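Side-chain contacts in uncharacterized protein (Magnetospirillum magneticum, PDB 3BHW), which is probably part of a type 1 BREX system, which protects bacteria against double-stranded DNA phage by blocking replication of the phage DNA: residues L101-D106 against D126-Q131; V108-F113 against V193-Q198; A10-G15 against R64-T69; G14-L19 against L158-Y163. All coordinates share one frame; numbering follows the deposited sequence.

Contact 1: L101-D106 against D126-Q131; sequences LGDFLD and DQYLEQ
Tyr-128 carries the side of helix 122-135 in this contact, and it meets Asp-103 and Phe-104 on helix 99-112. Its first torsion sets CG opposite the backbone N (chi1 166°), and the CA–CB bond already points at the facing helix, which sends the ring straight across the gap. Starting at the root, CB of Tyr-128 lies 4.1 Å from CE1 of Phe-104. Next along comes the ring, where Phe-104 CD1 sits over one face, shifted toward the rim, and 3.6 Å from CD2 of Tyr-128. The two rings are tilted, with planes at 50° and centroids 5.1 Å apart, an oblique pairing. Over the same face, CA of Phe-104 makes a CH-pi contact, 4.0 Å from the centroid of the Tyr-128 ring. At the far end OH presses on Asp-103 CB at 3.1 Å, a tight fit. It is equally near Phe-104 N at 3.1 Å, but the angle is too poor for a hydrogen bond; the hydroxyl bonds instead to the carbonyl of Leu-100. Trp-125 joins the aromatic group and meets Phe-104 edge-to-face, while the Asp-103 carboxylate turns away to Arg-7, Tyr-8 and Tyr-192. Chemically, then, the contact is aromatic and apolar, and the buried tyrosine hydroxyl is satisfied by the main-chain carbonyl of Leu-100 rather than by a bond across to 101-106.

Contact 2: V108-F113 against V193-Q198; sequences VVRDQF and VIRCIQ
Arg-110 leaves its helix with CG trans to the backbone N (chi1 -180°), runs out straight through chi2 and then bends at chi3 (-53°), and that turn swings the guanidinium across to the carbonyl of Arg-195. Arg-195 starts from helix 191-197 with a similar first torsion (chi1 -163°) but stays extended from CG to NE. NH2 of Arg-110 donates to O of Arg-195, which lies at the edge of the guanidinium and near its plane. The modelled distance between Arg-110 NH2 and Arg-195 O is 2.4 Å, too short to take at face value, so the bond is plausible but its exact length is doubtful. The aliphatic part of Arg-195 comes alongside, with its CG 3.6 Å from Arg-110 NH2. NH1 of Arg-110 stands 3.8 Å from O of Gln-198. The two arginine heads come close, Arg-110 NH2 to Arg-195 NE at 4.4 Å, and OD1 of Asp-106 makes a salt bridge with each of those nitrogens, which probably offsets the like charges. Asp-106 lies one turn before Arg-110 on the same helix, and would be expected to steady the bent side chain. Overall this is a polar helix-to-helix link at the partly exposed margin of an all-helical fold: an arginine from the last turn of helix 99-112 reaches a main-chain carbonyl in the closing turn of helix 191-197, with a carboxylate shared between two arginines beside it.

Contact 3: A10-G15 against R64-T69; sequences ADIGGG and RNRLET
Arg-66 reaches from helix 57-67 to the main chain of Gly-15, in the loop before helix 19-31. Its CB heads toward the loop, and CG lies opposite the carbonyl carbon (chi1 -76°). From CG to NE the chain is fully extended, bringing the guanidinium to the far side of the gap; along the way the side chain packs on Ala-94 and His-97 of helix 83-97. At the tip CZ is 3.3 Å from Gly-15 O, and both terminal nitrogens close on that one oxygen. NH2 donates to Gly-15 O at 2.8 Å, almost in line with the carbonyl bond, whereas NH1 donates to the same Gly-15 O at 3.0 Å from well above the carbonyl plane. The oxygen itself lies close to the guanidinium plane. NH2 also passes 3.3 Å from Ile-12 O; Ile-12 CG1 comes near NH2 as well, but that side chain has two conformers and the touch is doubtful. NH1 has a further weak bond to Ser-16 O. With its end-on grip on the one carbonyl of Gly-15 and the weak bond to Ser-16 just beyond the segment, the buried guanidinium finds main-chain oxygens for partners, and the rotation of its plane should be largely fixed.

Contact 4: G14-L19 against L158-Y163; sequences GGSLKL and LVEVGY
Glu-160 clasps the main chain just ahead of helix 19-31, in the N-terminal approach of that helix within an all-helical fold, where Lys-18 holds the N-cap position. Glu-160 gives up more surface than any other residue here, and Leu-17 and then Ser-16 follow. The glutamate comes from the last turn of helix 145-161; its CB points at the loop, and beyond CG the chain runs extended (chi2 173°), carrying the carboxylate up to two successive backbone amides. Leu-17 N donates to Glu-160 OE1 at 2.8 Å, in a fairly straight bond (161° at the hydrogen) that uses the syn lone pair of that oxygen. Lys-18 N donates more loosely, 3.3 Å from Glu-160 OE2, again on the syn side but 19° out of the carboxylate plane. Both oxygens are thus taken up by neighbouring N–H groups, which would favour a charged carboxylate. The side chain of Leu-17 lies against the first of these oxygens, with Leu-17 CG 3.3 Å from Glu-160 OE1, and the two side chains run antiparallel past one another. The leucine also packs on Ala-94 and Ile-157, which holds this turn of the loop against two helices, and its carbonyl accepts from Ser-22 OG, one turn into the new helix. Ser-16 completes the set: its OG has a weak bond to Arg-156 NE, and its CB packs 3.3 Å from Glu-160 OE1.

Overall arrangement
Contacts 1 and 3 are buried, whereas contacts 2 and 4 are only partly so. Contacts 1 and 2 both use helix 99-112, their centres 11 Å apart, and Asp-106 from the first supplies the carboxylate for the arginines of the second. Contacts 3 and 4 hold the same loop, sharing Gly-14 and Gly-15: an arginine takes a carbonyl oxygen in one, a glutamate takes amide N–H groups in the other. Both lie deeper than contacts 1 and 2, their centres about 7 Å from the centre of the chain. Aromatic packing prevails only in contact 1; the other three rely on side chain to main chain bonds. Tyr-163 OH bonds to Ile-197 O, joining contacts 4 and 2.

Contact 1: L101-D106 against D126-Q131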
loop_
_atom_site.group_PDB
_atom_site.type_symbol
_atom_site.label_atom_id
_atom_site.label_comp_id
_atom_site.label_asym_id
_atom_site.label_seq_id
_atom_site.Cartn_x
_atom_site.Cartn_y
_atom_site.Cartn_z
ATOM N N LEU A 101 3.345 3.762 -6.268
ATOM C CA LEU A 101 1.910 3.475 -6.063
ATOM C C LEU A 101 1.089 4.768 -5.998
ATOM O O LEU A 101 0.112 4.947 -6.719
ATOM C CB LEU A 101 1.680 2.648 -4.807
ATOM C CG LEU A 101 0.200 2.374 -4.492
ATOM C CD1 LEU A 101 -0.504 1.486 -5.552
ATOM C CD2 LEU A 101 0.144 1.698 -3.125
ATOM N N GLY A 102 1.490 5.689 -5.128
ATOM C CA GLY A 102 0.727 6.931 -4.967
ATOM C C GLY A 102 0.518 7.697 -6.277
ATOM O O GLY A 102 -0.618 8.119 -6.571
ATOM N N ASP A 103 1.597 7.853 -7.062
ATOM C CA ASP A 103 1.550 8.565 -8.338
ATOM C C ASP A 103 0.686 7.800 -9.360
ATOM O O ASP A 103 0.033 8.421 -10.192
ATOM C CB ASP A 103 2.960 8.868 -8.921
ATOM C CG ASP A 103 3.611 10.081 -8.290
ATOM O OD1 ASP A 103 3.053 10.624 -7.309
ATOM O OD2 ASP A 103 4.689 10.497 -8.802
ATOM N N PHE A 104 0.674 6.464 -9.284
ATOM C CA PHE A 104 -0.248 5.703 -10.143
ATOM C C PHE A 104 -1.707 6.154 -9.894
ATOM O O PHE A 104 -2.468 6.429 -10.845
ATOM C CB PHE A 104 -0.076 4.188 -9.945
ATOM C CG PHE A 104 -0.746 3.357 -11.020
ATOM C CD1 PHE A 104 -0.644 3.709 -12.354
ATOM C CD2 PHE A 104 -1.541 2.258 -10.667
ATOM C CE1 PHE A 104 -1.265 2.928 -13.361
ATOM C CE2 PHE A 104 -2.196 1.484 -11.657
ATOM C CZ PHE A 104 -2.045 1.826 -13.016
ATOM N N LEU A 105 -2.058 6.278 -8.623
ATOM C CA LEU A 105 -3.376 6.623 -8.171
ATOM C C LEU A 105 -3.640 8.056 -8.587
ATOM O O LEU A 105 -4.607 8.283 -9.295
ATOM C CB LEU A 105 -3.432 6.476 -6.664
ATOM C CG LEU A 105 -3.390 5.007 -6.274
ATOM C CD1 LEU A 105 -2.942 4.831 -4.794
ATOM C CD2 LEU A 105 -4.745 4.381 -6.544
ATOM N N ASP A 106 -2.718 8.967 -8.243
ATOM C CA ASP A 106 -2.858 10.383 -8.454
ATOM C C ASP A 106 -2.943 10.799 -9.910
ATOM O O ASP A 106 -3.733 11.639 -10.249
ATOM C CB ASP A 106 -1.611 11.071 -7.845
ATOM C CG ASP A 106 -1.771 12.611 -7.692
ATOM O OD1 ASP A 106 -2.895 13.107 -7.525
ATOM O OD2 ASP A 106 -0.776 13.309 -7.655
ATOM N N ASP A 126 1.733 -0.048 -17.951
ATOM C CA ASP A 126 2.878 -0.063 -18.835
ATOM C C ASP A 126 3.314 1.339 -19.234
ATOM O O ASP A 126 4.487 1.681 -19.130
ATOM C CB ASP A 126 2.494 -0.838 -20.096
ATOM C CG ASP A 126 2.834 -2.304 -20.005
ATOM O OD1 ASP A 126 2.941 -2.853 -18.885
ATOM O OD2 ASP A 126 2.989 -2.919 -21.083
ATOM N N GLN A 127 2.358 2.142 -19.691
ATOM C CA GLN A 127 2.622 3.464 -20.209
ATOM C C GLN A 127 2.992 4.434 -19.064
ATOM O O GLN A 127 3.807 5.341 -19.227
ATOM C CB GLN A 127 1.430 3.945 -21.049
ATOM C CG GLN A 127 1.163 3.033 -22.248
ATOM C CD GLN A 127 -0.234 3.181 -22.857
ATOM O OE1 GLN A 127 -0.733 2.260 -23.547
ATOM N NE2 GLN A 127 -0.843 4.354 -22.675
ATOM N N TYR A 128 2.445 4.185 -17.896
ATOM C CA TYR A 128 2.804 4.937 -16.672
ATOM C C TYR A 128 4.269 4.705 -16.331
ATOM O O TYR A 128 4.987 5.646 -16.024
ATOM C CB TYR A 128 1.852 4.542 -15.510
ATOM C CG TYR A 128 2.312 4.981 -14.125
ATOM C CD1 TYR A 128 2.206 6.316 -13.714
ATOM C CD2 TYR A 128 2.849 4.048 -13.240
ATOM C CE1 TYR A 128 2.615 6.712 -12.436
ATOM C CE2 TYR A 128 3.299 4.433 -11.977
ATOM C CZ TYR A 128 3.180 5.749 -11.573
ATOM O OH TYR A 128 3.624 6.169 -10.333
ATOM N N LEU A 129 4.674 3.444 -16.322
ATOM C CA LEU A 129 6.090 3.157 -16.142
ATOM C C LEU A 129 6.966 3.849 -17.166
ATOM O O LEU A 129 7.981 4.403 -16.800
ATOM C CB LEU A 129 6.344 1.669 -16.126
ATOM C CG LEU A 129 5.941 1.016 -14.812
ATOM C CD1 LEU A 129 6.436 -0.415 -14.825
ATOM C CD2 LEU A 129 6.543 1.764 -13.642
ATOM N N GLU A 130 6.590 3.811 -18.443
ATOM C CA GLU A 130 7.299 4.597 -19.483
ATOM C C GLU A 130 7.494 6.078 -19.078
ATOM O O GLU A 130 8.609 6.620 -19.153
ATOM C CB GLU A 130 6.567 4.492 -20.833
ATOM C CG GLU A 130 6.907 3.213 -21.592
ATOM C CD GLU A 130 6.238 3.115 -22.964
ATOM O OE1 GLU A 130 4.981 3.216 -23.047
ATOM O OE2 GLU A 130 6.976 2.875 -23.959
ATOM N N GLN A 131 6.414 6.715 -18.619
ATOM C CA GLN A 131 6.447 8.071 -18.105
ATOM C C GLN A 131 7.335 8.233 -16.865
ATOM O O GLN A 131 8.044 9.220 -16.741
ATOM C CB GLN A 131 5.028 8.495 -17.730
ATOM C CG GLN A 131 4.658 9.907 -18.127
ATOM C CD GLN A 131 4.150 10.007 -19.557
ATOM O OE1 GLN A 131 4.915 9.915 -20.527
ATOM N NE2 GLN A 131 2.854 10.206 -19.694
#

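Contact 2: V108-F113 against V193-Q198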
loop_
_atom_site.group_PDB
_atom_site.type_symbol
_atom_site.label_atom_id
_atom_site.label_comp_id
_atom_site.label_asym_id
_atom_site.label_seq_id
_atom_site.Cartn_x
_atom_site.Cartn_y
_atom_site.Cartn_z
ATOM N N VAL A 108 -3.002 8.674 -12.815
ATOM C CA VAL A 108 -3.653 7.769 -13.793
ATOM C C VAL A 108 -5.039 7.312 -13.327
ATOM O O VAL A 108 -6.074 7.544 -13.989
ATOM C CB VAL A 108 -2.743 6.520 -14.127
ATOM C CG1 VAL A 108 -3.344 5.709 -15.268
ATOM C CG2 VAL A 108 -1.298 6.934 -14.475
ATOM N N VAL A 109 -5.082 6.629 -12.199
ATOM C CA VAL A 109 -6.390 6.141 -11.723
ATOM C C VAL A 109 -7.394 7.274 -11.531
ATOM O O VAL A 109 -8.537 7.152 -11.992
ATOM C CB VAL A 109 -6.250 5.250 -10.471
ATOM C CG1 VAL A 109 -7.600 4.664 -10.060
ATOM C CG2 VAL A 109 -5.173 4.223 -10.716
ATOM N N ARG A 110 -6.978 8.366 -10.903
ATOM C CA ARG A 110 -7.942 9.446 -10.691
ATOM C C ARG A 110 -8.592 9.874 -12.021
ATOM O O ARG A 110 -9.773 9.999 -12.087
ATOM C CB ARG A 110 -7.225 10.653 -10.087
ATOM C CG ARG A 110 -8.146 11.845 -9.822
ATOM C CD ARG A 110 -7.341 13.109 -9.587
ATOM N NE ARG A 110 -6.338 12.919 -8.542
ATOM C CZ ARG A 110 -6.634 12.816 -7.255
ATOM N NH1 ARG A 110 -7.901 12.916 -6.854
ATOM N NH2 ARG A 110 -5.674 12.614 -6.374
ATOM N N ASP A 111 -7.810 10.093 -13.085
ATOM C CA ASP A 111 -8.381 10.603 -14.334
ATOM C C ASP A 111 -9.240 9.579 -15.062
ATOM O O ASP A 111 -10.134 9.940 -15.821
ATOM C CB ASP A 111 -7.295 11.144 -15.274
ATOM C CG ASP A 111 -7.760 12.396 -16.042
ATOM O OD1 ASP A 111 -8.399 13.270 -15.433
ATOM O OD2 ASP A 111 -7.496 12.507 -17.233
ATOM N N GLN A 112 -8.982 8.299 -14.849
ATOM C CA GLN A 112 -9.828 7.249 -15.438
ATOM C C GLN A 112 -11.260 7.345 -14.941
ATOM O O GLN A 112 -12.163 7.004 -15.664
ATOM C CB GLN A 112 -9.303 5.831 -15.144
ATOM C CG GLN A 112 -8.070 5.466 -15.912
ATOM C CD GLN A 112 -8.279 5.564 -17.426
ATOM O OE1 GLN A 112 -8.078 6.635 -18.025
ATOM N NE2 GLN A 112 -8.716 4.481 -18.034
ATOM N N PHE A 113 -11.454 7.751 -13.696
ATOM C CA PHE A 113 -12.799 7.859 -13.121
ATOM C C PHE A 113 -13.585 8.982 -13.800
ATOM O O PHE A 113 -14.733 9.281 -13.429
ATOM C CB PHE A 113 -12.740 8.047 -11.606
ATOM C CG PHE A 113 -12.626 6.748 -10.831
ATOM C CD1 PHE A 113 -13.756 5.993 -10.586
ATOM C CD2 PHE A 113 -11.394 6.277 -10.374
ATOM C CE1 PHE A 113 -13.710 4.814 -9.907
ATOM C CE2 PHE A 113 -11.330 5.091 -9.659
ATOM C CZ PHE A 113 -12.491 4.346 -9.425
ATOM N N VAL A 193 -0.799 11.303 1.054
ATOM C CA VAL A 193 -1.690 10.104 1.126
ATOM C C VAL A 193 -3.169 10.480 0.868
ATOM O O VAL A 193 -3.863 9.824 0.078
ATOM C CB VAL A 193 -1.457 9.348 2.404
ATOM C CG1 VAL A 193 -2.390 8.159 2.485
ATOM C CG2 VAL A 193 0.060 8.985 2.515
ATOM N N ILE A 194 -3.582 11.592 1.452
ATOM C CA ILE A 194 -4.947 12.059 1.284
ATOM C C ILE A 194 -5.317 12.197 -0.180
ATOM O O ILE A 194 -6.371 11.722 -0.599
ATOM C CB ILE A 194 -5.223 13.326 2.079
ATOM C CG1 ILE A 194 -5.181 13.001 3.596
ATOM C CG2 ILE A 194 -6.557 13.999 1.635
ATOM C CD1 ILE A 194 -5.162 14.189 4.565
ATOM N N ARG A 195 -4.460 12.886 -0.927
ATOM C CA ARG A 195 -4.675 13.148 -2.349
ATOM C C ARG A 195 -4.762 11.872 -3.186
ATOM O O ARG A 195 -5.531 11.803 -4.160
ATOM C CB ARG A 195 -3.529 14.033 -2.871
ATOM C CG ARG A 195 -3.797 14.699 -4.148
ATOM C CD ARG A 195 -2.422 15.053 -4.855
ATOM N NE ARG A 195 -2.634 15.745 -6.116
ATOM C CZ ARG A 195 -3.099 16.983 -6.192
ATOM N NH1 ARG A 195 -3.383 17.637 -5.069
ATOM N NH2 ARG A 195 -3.259 17.577 -7.379
ATOM N N CYS A 196 -3.955 10.870 -2.817
ATOM C CA CYS A 196 -3.836 9.620 -3.594
ATOM C C CYS A 196 -4.845 8.552 -3.215
ATOM O O CYS A 196 -5.232 7.757 -4.053
ATOM C CB CYS A 196 -2.435 9.019 -3.398
ATOM S SG CYS A 196 -1.047 10.077 -3.999
ATOM N N ILE A 197 -5.269 8.546 -1.946
ATOM C CA ILE A 197 -6.051 7.411 -1.414
ATOM C C ILE A 197 -7.494 7.434 -1.877
ATOM O O ILE A 197 -8.156 6.375 -1.964
ATOM C CB ILE A 197 -6.012 7.353 0.141
ATOM C CG1 ILE A 197 -6.494 6.003 0.629
ATOM C CG2 ILE A 197 -6.858 8.468 0.769
ATOM C CD1 ILE A 197 -6.146 5.695 2.016
ATOM N N GLN A 198 -7.995 8.633 -2.147
ATOM C CA GLN A 198 -9.391 8.802 -2.536
ATOM C C GLN A 198 -9.328 9.503 -3.873
ATOM O O GLN A 198 -9.010 10.700 -3.941
ATOM C CB GLN A 198 -10.194 9.608 -1.502
ATOM C CG GLN A 198 -11.735 9.581 -1.722
ATOM C CD GLN A 198 -12.432 8.392 -1.063
ATOM O OE1 GLN A 198 -12.533 8.325 0.170
ATOM N NE2 GLN A 198 -12.929 7.453 -1.881
#

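Contact 3: A10-G15 against R64-T69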
loop_
_atom_site.group_PDB
_atom_site.type_symbol
_atom_site.label_atom_id
_atom_site.label_comp_id
_atom_site.label_asym_id
_atom_site.label_seq_id
_atom_site.Cartn_x
_atom_site.Cartn_y
_atom_site.Cartn_z
ATOM N N ALA A 10 11.148 0.097 -6.766
ATOM C CA ALA A 10 10.403 -1.118 -6.955
ATOM C C ALA A 10 10.053 -1.834 -5.640
ATOM O O ALA A 10 9.454 -2.901 -5.692
ATOM C CB ALA A 10 11.166 -2.054 -7.879
ATOM N N ASP A 11 10.395 -1.254 -4.482
ATOM C CA ASP A 11 10.180 -1.960 -3.203
ATOM C C ASP A 11 8.725 -2.474 -3.050
ATOM O O ASP A 11 8.498 -3.579 -2.543
ATOM C CB ASP A 11 10.556 -1.092 -2.002
ATOM C CG ASP A 11 12.056 -0.824 -1.910
ATOM O OD1 ASP A 11 12.875 -1.652 -2.371
ATOM O OD2 ASP A 11 12.429 0.206 -1.327
ATOM N N ILE A 12 7.774 -1.675 -3.532
ATOM C CA ILE A 12 6.350 -1.993 -3.441
ATOM C C ILE A 12 6.006 -3.384 -4.002
ATOM O O ILE A 12 5.055 -4.026 -3.541
ATOM C CB ILE A 12 5.510 -0.847 -4.073
ATOM C CG1 ILE A 12 4.032 -0.899 -3.652
ATOM C CG2 ILE A 12 5.708 -0.773 -5.606
ATOM C CD1 ILE A 12 3.086 -1.366 -4.741
ATOM N N GLY A 13 6.808 -3.860 -4.956
ATOM C CA GLY A 13 6.584 -5.148 -5.605
ATOM C C GLY A 13 6.829 -6.368 -4.741
ATOM O O GLY A 13 6.477 -7.492 -5.134
ATOM N N GLY A 14 7.441 -6.161 -3.583
ATOM C CA GLY A 14 7.727 -7.279 -2.674
ATOM C C GLY A 14 6.497 -7.958 -2.090
ATOM O O GLY A 14 6.556 -9.124 -1.637
ATOM N N GLY A 15 5.370 -7.247 -2.088
ATOM C CA GLY A 15 4.117 -7.842 -1.633
ATOM C C GLY A 15 2.944 -6.877 -1.559
ATOM O O GLY A 15 3.126 -5.639 -1.473
ATOM N N ARG A 64 6.400 -4.099 7.548
ATOM C CA ARG A 64 6.766 -3.279 8.707
ATOM C C ARG A 64 7.181 -1.863 8.284
ATOM O O ARG A 64 6.756 -0.875 8.884
ATOM C CB ARG A 64 7.915 -3.914 9.498
ATOM C CG ARG A 64 8.262 -3.090 10.763
ATOM C CD ARG A 64 9.666 -3.460 11.312
ATOM N NE ARG A 64 10.012 -2.596 12.445
ATOM C CZ ARG A 64 11.095 -2.751 13.206
ATOM N NH1 ARG A 64 11.956 -3.722 12.935
ATOM N NH2 ARG A 64 11.331 -1.911 14.217
ATOM N N ASN A 65 8.050 -1.773 7.278
ATOM C CA ASN A 65 8.479 -0.475 6.768
ATOM C C ASN A 65 7.262 0.342 6.361
ATOM O O ASN A 65 7.176 1.563 6.638
ATOM C CB ASN A 65 9.463 -0.617 5.612
ATOM C CG ASN A 65 10.822 -1.069 6.060
ATOM O OD1 ASN A 65 11.601 -1.609 5.270
ATOM N ND2 ASN A 65 11.103 -0.894 7.334
ATOM N N ARG A 66 6.358 -0.300 5.628
ATOM C CA ARG A 66 5.046 0.373 5.370
ATOM C C ARG A 66 4.345 0.975 6.626
ATOM O O ARG A 66 4.101 2.183 6.682
ATOM C CB ARG A 66 4.093 -0.550 4.666
ATOM C CG ARG A 66 4.393 -0.726 3.187
ATOM C CD ARG A 66 3.392 -1.680 2.561
ATOM N NE ARG A 66 3.558 -1.841 1.117
ATOM C CZ ARG A 66 3.270 -2.930 0.410
ATOM N NH1 ARG A 66 2.785 -4.032 0.996
ATOM N NH2 ARG A 66 3.457 -2.915 -0.896
ATOM N N LEU A 67 4.091 0.130 7.639
ATOM C CA LEU A 67 3.393 0.608 8.838
ATOM C C LEU A 67 4.197 1.653 9.606
ATOM O O LEU A 67 3.592 2.559 10.193
ATOM C CB LEU A 67 2.965 -0.527 9.772
ATOM C CG LEU A 67 1.948 -1.504 9.210
ATOM C CD1 LEU A 67 1.966 -2.725 10.116
ATOM C CD2 LEU A 67 0.532 -0.919 9.220
ATOM N N GLU A 68 5.523 1.596 9.533
ATOM C CA GLU A 68 6.334 2.538 10.321
ATOM C C GLU A 68 6.424 3.933 9.696
ATOM O O GLU A 68 7.006 4.841 10.280
ATOM C CB GLU A 68 7.718 1.981 10.624
ATOM C CG GLU A 68 8.642 1.939 9.461
ATOM C CD GLU A 68 10.088 1.850 9.905
ATOM O OE1 GLU A 68 10.313 1.442 11.071
ATOM O OE2 GLU A 68 10.976 2.189 9.091
ATOM N N THR A 69 5.824 4.110 8.519
ATOM C CA THR A 69 5.609 5.473 8.018
ATOM C C THR A 69 4.476 6.179 8.791
ATOM O O THR A 69 4.345 7.401 8.671
ATOM C CB THR A 69 5.282 5.537 6.477
ATOM O OG1 THR A 69 4.041 4.907 6.198
ATOM C CG2 THR A 69 6.337 4.904 5.583
#

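Contact 4: G14-L19 against L158-Y163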
loop_
_atom_site.group_PDB
_atom_site.type_symbol
_atom_site.label_atom_id
_atom_site.label_comp_id
_atom_site.label_asym_id
_atom_site.label_seq_id
_atom_site.Cartn_x
_atom_site.Cartn_y
_atom_site.Cartn_z
ATOM N N GLY A 14 7.441 -6.161 -3.583
ATOM C CA GLY A 14 7.727 -7.279 -2.674
ATOM C C GLY A 14 6.497 -7.958 -2.090
ATOM O O GLY A 14 6.556 -9.124 -1.637
ATOM N N GLY A 15 5.370 -7.247 -2.088
ATOM C CA GLY A 15 4.117 -7.842 -1.633
ATOM C C GLY A 15 2.944 -6.877 -1.559
ATOM O O GLY A 15 3.126 -5.639 -1.473
ATOM N N SER A 16 1.746 -7.453 -1.635
ATOM C CA SER A 16 0.516 -6.664 -1.623
ATOM C C SER A 16 0.176 -6.364 -0.171
ATOM O O SER A 16 1.061 -6.480 0.679
ATOM C CB SER A 16 -0.634 -7.383 -2.349
ATOM O OG SER A 16 -0.838 -8.656 -1.775
ATOM N N LEU A 17 -1.086 -6.001 0.124
ATOM C CA LEU A 17 -1.338 -5.463 1.459
ATOM C C LEU A 17 -1.224 -6.520 2.577
ATOM O O LEU A 17 -0.675 -6.244 3.634
ATOM C CB LEU A 17 -2.678 -4.754 1.507
ATOM C CG LEU A 17 -2.753 -3.627 0.471
ATOM C CD1 LEU A 17 -4.130 -2.960 0.595
ATOM C CD2 LEU A 17 -1.669 -2.589 0.610
ATOM N N LYS A 18 -1.734 -7.709 2.308
ATOM C CA LYS A 18 -1.645 -8.846 3.205
ATOM C C LYS A 18 -2.067 -8.487 4.612
ATOM O O LYS A 18 -1.262 -8.420 5.535
ATOM C CB LYS A 18 -0.228 -9.372 3.196
ATOM C CG LYS A 18 0.149 -10.051 1.881
ATOM C CD LYS A 18 1.428 -10.801 2.046
ATOM C CE LYS A 18 1.719 -11.592 0.816
ATOM N NZ LYS A 18 0.972 -12.855 0.816
ATOM N N LEU A 19 -3.365 -8.283 4.776
ATOM C CA LEU A 19 -3.891 -7.816 6.064
ATOM C C LEU A 19 -3.575 -8.721 7.257
ATOM O O LEU A 19 -3.107 -8.208 8.311
ATOM C CB LEU A 19 -5.387 -7.551 5.987
ATOM C CG LEU A 19 -5.924 -7.088 7.325
ATOM C CD1 LEU A 19 -5.280 -5.788 7.791
ATOM C CD2 LEU A 19 -7.422 -6.945 7.228
ATOM N N LEU A 158 -4.982 -3.132 -5.630
ATOM C CA LEU A 158 -6.179 -2.438 -6.061
ATOM C C LEU A 158 -7.388 -3.347 -5.970
ATOM O O LEU A 158 -8.484 -2.873 -5.670
ATOM C CB LEU A 158 -5.977 -1.881 -7.462
ATOM C CG LEU A 158 -4.918 -0.767 -7.601
ATOM C CD1 LEU A 158 -4.971 -0.302 -9.014
ATOM C CD2 LEU A 158 -5.097 0.432 -6.639
ATOM N N VAL A 159 -7.198 -4.643 -6.199
ATOM C CA VAL A 159 -8.272 -5.617 -6.003
ATOM C C VAL A 159 -8.602 -5.701 -4.486
ATOM O O VAL A 159 -9.783 -5.691 -4.078
ATOM C CB VAL A 159 -7.892 -7.006 -6.566
ATOM C CG1 VAL A 159 -8.750 -8.121 -5.943
ATOM C CG2 VAL A 159 -8.001 -7.041 -8.116
ATOM N N GLU A 160 -7.579 -5.768 -3.643
ATOM C CA GLU A 160 -7.794 -5.895 -2.191
ATOM C C GLU A 160 -8.597 -4.734 -1.616
ATOM O O GLU A 160 -9.516 -4.931 -0.790
ATOM C CB GLU A 160 -6.466 -5.993 -1.419
ATOM C CG GLU A 160 -5.704 -7.293 -1.581
ATOM C CD GLU A 160 -4.309 -7.236 -0.926
ATOM O OE1 GLU A 160 -3.518 -6.331 -1.273
ATOM O OE2 GLU A 160 -3.993 -8.088 -0.060
ATOM N N VAL A 161 -8.236 -3.517 -2.015
ATOM C CA VAL A 161 -8.938 -2.359 -1.493
ATOM C C VAL A 161 -10.296 -2.197 -2.143
ATOM O O VAL A 161 -11.159 -1.545 -1.575
ATOM C CB VAL A 161 -8.126 -1.038 -1.558
ATOM C CG1 VAL A 161 -7.621 -0.768 -2.981
ATOM C CG2 VAL A 161 -9.037 0.161 -0.994
ATOM N N GLY A 162 -10.484 -2.800 -3.310
ATOM C CA GLY A 162 -11.783 -2.815 -3.963
ATOM C C GLY A 162 -11.912 -1.894 -5.153
ATOM O O GLY A 162 -12.994 -1.813 -5.762
ATOM N N TYR A 163 -10.840 -1.184 -5.497
ATOM C CA TYR A 163 -10.867 -0.348 -6.711
ATOM C C TYR A 163 -11.123 -1.138 -8.018
ATOM O O TYR A 163 -11.699 -0.596 -8.971
ATOM C CB TYR A 163 -9.583 0.506 -6.848
ATOM C CG TYR A 163 -9.547 1.863 -6.136
ATOM C CD1 TYR A 163 -8.737 2.078 -4.988
ATOM C CD2 TYR A 163 -10.265 2.963 -6.636
ATOM C CE1 TYR A 163 -8.703 3.344 -4.331
ATOM C CE2 TYR A 163 -10.218 4.236 -5.991
ATOM C CZ TYR A 163 -9.438 4.417 -4.851
ATOM O OH TYR A 163 -9.384 5.663 -4.236
#